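Local coordinates for protein transcriptional regulator, badm/rrf2 family (Thermincola potens, PDB 4CIC) that probably binds DNA as a dimeric Rrf2-type transcription factor, an IscR linked to the regulation of iron-sulfur cluster biogenesis, at residues G11-Q16 with Q39-P44. The protein carries 3 engineered substitutions. Numbering follows the deposited sequence.
Sequences GHYGVQ and QGLSEP
L41 lays its CD2 methyl over one face of the Y13 ring, a CH-pi contact in which the carbon sits 3.7 Å from the ring centroid and 25° off the normal. This is the tightly packed part of the contact: the methyl is displaced toward the rim, and CD1 of Y13 is the ring atom nearest to L41 CD2, at 3.4 Å. With CG anti to its carbonyl carbon (chi1 -62°), the Y13 ring leaves helix 9-23 alongside the loop and offers L41 a face. Q16 flanks the same methyl, its OE1 3.7 Å from L41 CD2. The loop carrying L41 is the turn of a helix-turn-helix, joining helix 32-39 to helix 43-55; G40 takes positive phi as the first ends, and S42 N-caps the second through the backbone N of Y45. Helix 9-23 thus packs against the turn. Were Y13 an alanine, the L41 methyl would probably lose its aromatic partner and a gap would open beside the turn. The polar side is looser: NE2 of Q16 gives OE1 of Q39 a weak hydrogen bond of 3.3 Å, bent to 132°, between nearly perpendicular amide planes. The other end of the Q39 amide, NE2, is held by D20, while Q16 also packs on T113 of the second subunit.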
ATOM      1  N   GLY A  11       9.824   7.101   2.355  1.00 23.18           N
ATOM      2  CA  GLY A  11       8.552   7.519   2.912  1.00 23.58           C
ATOM      3  C   GLY A  11       8.676   7.603   4.417  1.00 25.35           C
ATOM      4  O   GLY A  11       8.220   8.563   5.058  1.00 22.63           O
ATOM      5  N   HIS A  12       9.311   6.594   4.990  1.00 21.96           N
ATOM      6  CA  HIS A  12       9.383   6.521   6.422  1.00 23.61           C
ATOM      7  C   HIS A  12      10.251   7.659   6.941  1.00 21.32           C
ATOM      8  O   HIS A  12       9.847   8.394   7.858  1.00 23.84           O
ATOM      9  CB  HIS A  12       9.890   5.167   6.912  1.00 29.34           C
ATOM     10  CG  HIS A  12       9.788   5.017   8.392  1.00 37.62           C
ATOM     11  ND1 HIS A  12       8.577   5.008   9.053  1.00 35.99           N
ATOM     12  CD2 HIS A  12      10.738   4.931   9.354  1.00 37.30           C
ATOM     13  CE1 HIS A  12       8.785   4.910  10.355  1.00 38.69           C
ATOM     14  NE2 HIS A  12      10.091   4.851  10.563  1.00 40.81           N
ATOM     15  N   TYR A  13      11.433   7.840   6.360  1.00 19.41           N
ATOM     16  CA  TYR A  13      12.293   8.926   6.842  1.00 23.98           C
ATOM     17  C   TYR A  13      11.775  10.323   6.491  1.00 20.76           C
ATOM     18  O   TYR A  13      11.974  11.277   7.269  1.00 19.84           O
ATOM     19  CB  TYR A  13      13.746   8.712   6.398  1.00 24.06           C
ATOM     20  CG  TYR A  13      14.341   7.432   6.962  1.00 30.78           C
ATOM     21  CD1 TYR A  13      13.748   6.786   8.042  1.00 44.50           C
ATOM     22  CD2 TYR A  13      15.493   6.882   6.432  1.00 35.71           C
ATOM     23  CE1 TYR A  13      14.282   5.617   8.572  1.00 45.16           C
ATOM     24  CE2 TYR A  13      16.030   5.704   6.953  1.00 48.82           C
ATOM     25  CZ  TYR A  13      15.420   5.082   8.020  1.00 49.68           C
ATOM     26  OH  TYR A  13      15.949   3.921   8.541  1.00 63.16           O
ATOM     27  N   GLY A  14      11.119  10.461   5.342  1.00 20.51           N
ATOM     28  CA  GLY A  14      10.522  11.728   4.945  1.00 20.53           C
ATOM     29  C   GLY A  14       9.498  12.204   5.958  1.00 21.89           C
ATOM     30  O   GLY A  14       9.544  13.354   6.465  1.00 20.97           O
ATOM     31  N   VAL A  15       8.596  11.303   6.312  1.00 18.77           N
ATOM     32  CA  VAL A  15       7.577  11.627   7.300  1.00 18.00           C
ATOM     33  C   VAL A  15       8.181  11.802   8.686  1.00 20.27           C
ATOM     34  O   VAL A  15       7.793  12.732   9.395  1.00 20.45           O
ATOM     35  CB  VAL A  15       6.438  10.589   7.288  1.00 20.57           C
ATOM     36  CG1 VAL A  15       5.401  10.901   8.372  1.00 23.73           C
ATOM     37  CG2 VAL A  15       5.787  10.604   5.919  1.00 21.30           C
ATOM     38  N   GLN A  16       9.126  10.946   9.080  1.00 18.64           N
ATOM     39  CA  GLN A  16       9.761  11.131  10.394  1.00 20.96           C
ATOM     40  C   GLN A  16      10.415  12.497  10.506  1.00 20.17           C
ATOM     41  O   GLN A  16      10.320  13.149  11.546  1.00 21.95           O
ATOM     42  CB  GLN A  16      10.837  10.080  10.675  1.00 21.40           C
ATOM     43  CG  GLN A  16      10.306   8.749  11.147  1.00 29.31           C
ATOM     44  CD  GLN A  16      11.438   7.820  11.553  1.00 42.75           C
ATOM     45  OE1 GLN A  16      12.031   7.143  10.715  1.00 56.34           O
ATOM     46  NE2 GLN A  16      11.750   7.796  12.837  1.00 42.90           N
ATOM     47  N   GLN A  39      15.838  10.992  15.579  1.00 32.03           N
ATOM     48  CA  GLN A  39      15.036  10.054  14.788  1.00 29.58           C
ATOM     49  C   GLN A  39      15.783   8.802  14.367  1.00 35.09           C
ATOM     50  O   GLN A  39      15.199   7.902  13.752  1.00 37.86           O
ATOM     51  CB  GLN A  39      14.447  10.754  13.557  1.00 25.30           C
ATOM     52  CG  GLN A  39      13.523  11.925  13.892  1.00 26.00           C
ATOM     53  CD  GLN A  39      12.398  11.540  14.835  1.00 34.49           C
ATOM     54  OE1 GLN A  39      11.879  10.422  14.787  1.00 39.54           O
ATOM     55  NE2 GLN A  39      12.020  12.463  15.702  1.00 35.82           N
ATOM     56  N   GLY A  40      17.068   8.740  14.696  1.00 31.97           N
ATOM     57  CA  GLY A  40      17.895   7.608  14.310  1.00 33.35           C
ATOM     58  C   GLY A  40      17.994   7.503  12.801  1.00 42.71           C
ATOM     59  O   GLY A  40      17.744   6.446  12.222  1.00 48.16           O
ATOM     60  N   LEU A  41      18.343   8.612  12.159  1.00 38.49           N
ATOM     61  CA  LEU A  41      18.483   8.644  10.708  1.00 30.78           C
ATOM     62  C   LEU A  41      19.916   8.934  10.332  1.00 36.38           C
ATOM     63  O   LEU A  41      20.637   9.594  11.080  1.00 37.38           O
ATOM     64  CB  LEU A  41      17.598   9.727  10.103  1.00 34.06           C
ATOM     65  CG  LEU A  41      16.182   9.811  10.665  1.00 38.94           C
ATOM     66  CD1 LEU A  41      15.444  10.986  10.056  1.00 38.71           C
ATOM     67  CD2 LEU A  41      15.440   8.502  10.424  1.00 39.60           C
ATOM     68  N   SER A  42      20.327   8.466   9.162  1.00 29.19           N
ATOM     69  CA  SER A  42      21.667   8.761   8.686  1.00 31.18           C
ATOM     70  C   SER A  42      21.667  10.186   8.177  1.00 29.03           C
ATOM     71  O   SER A  42      20.780  10.583   7.420  1.00 29.10           O
ATOM     72  CB  SER A  42      22.084   7.794   7.580  1.00 38.72           C
ATOM     73  OG  SER A  42      22.439   8.493   6.398  1.00 40.19           O
ATOM     74  N   GLU A  43      22.637  10.980   8.624  1.00 27.96           N
ATOM     75  CA  GLU A  43      22.719  12.376   8.188  1.00 31.10           C
ATOM     76  C   GLU A  43      22.829  12.580   6.667  1.00 28.31           C
ATOM     77  O   GLU A  43      22.149  13.451   6.133  1.00 27.30           O
ATOM     78  CB  GLU A  43      23.864  13.118   8.890  1.00 35.32           C
ATOM     79  CG  GLU A  43      23.599  13.450  10.338  1.00 43.75           C
ATOM     80  CD  GLU A  43      24.624  14.414  10.900  1.00 57.60           C
ATOM     81  OE1 GLU A  43      25.120  15.269  10.132  1.00 53.36           O
ATOM     82  OE2 GLU A  43      24.928  14.321  12.107  1.00 68.67           O
ATOM     83  N   PRO A  44      23.681  11.786   5.977  1.00 27.02           N
ATOM     84  CA  PRO A  44      23.771  11.975   4.523  1.00 29.82           C
ATOM     85  C   PRO A  44      22.433  11.761   3.833  1.00 27.79           C
ATOM     86  O   PRO A  44      22.095  12.479   2.894  1.00 25.67           O
ATOM     87  CB  PRO A  44      24.759  10.893   4.088  1.00 29.84           C
ATOM     88  CG  PRO A  44      25.570  10.628   5.294  1.00 37.67           C
ATOM     89  CD  PRO A  44      24.665  10.803   6.460  1.00 34.07           C
TER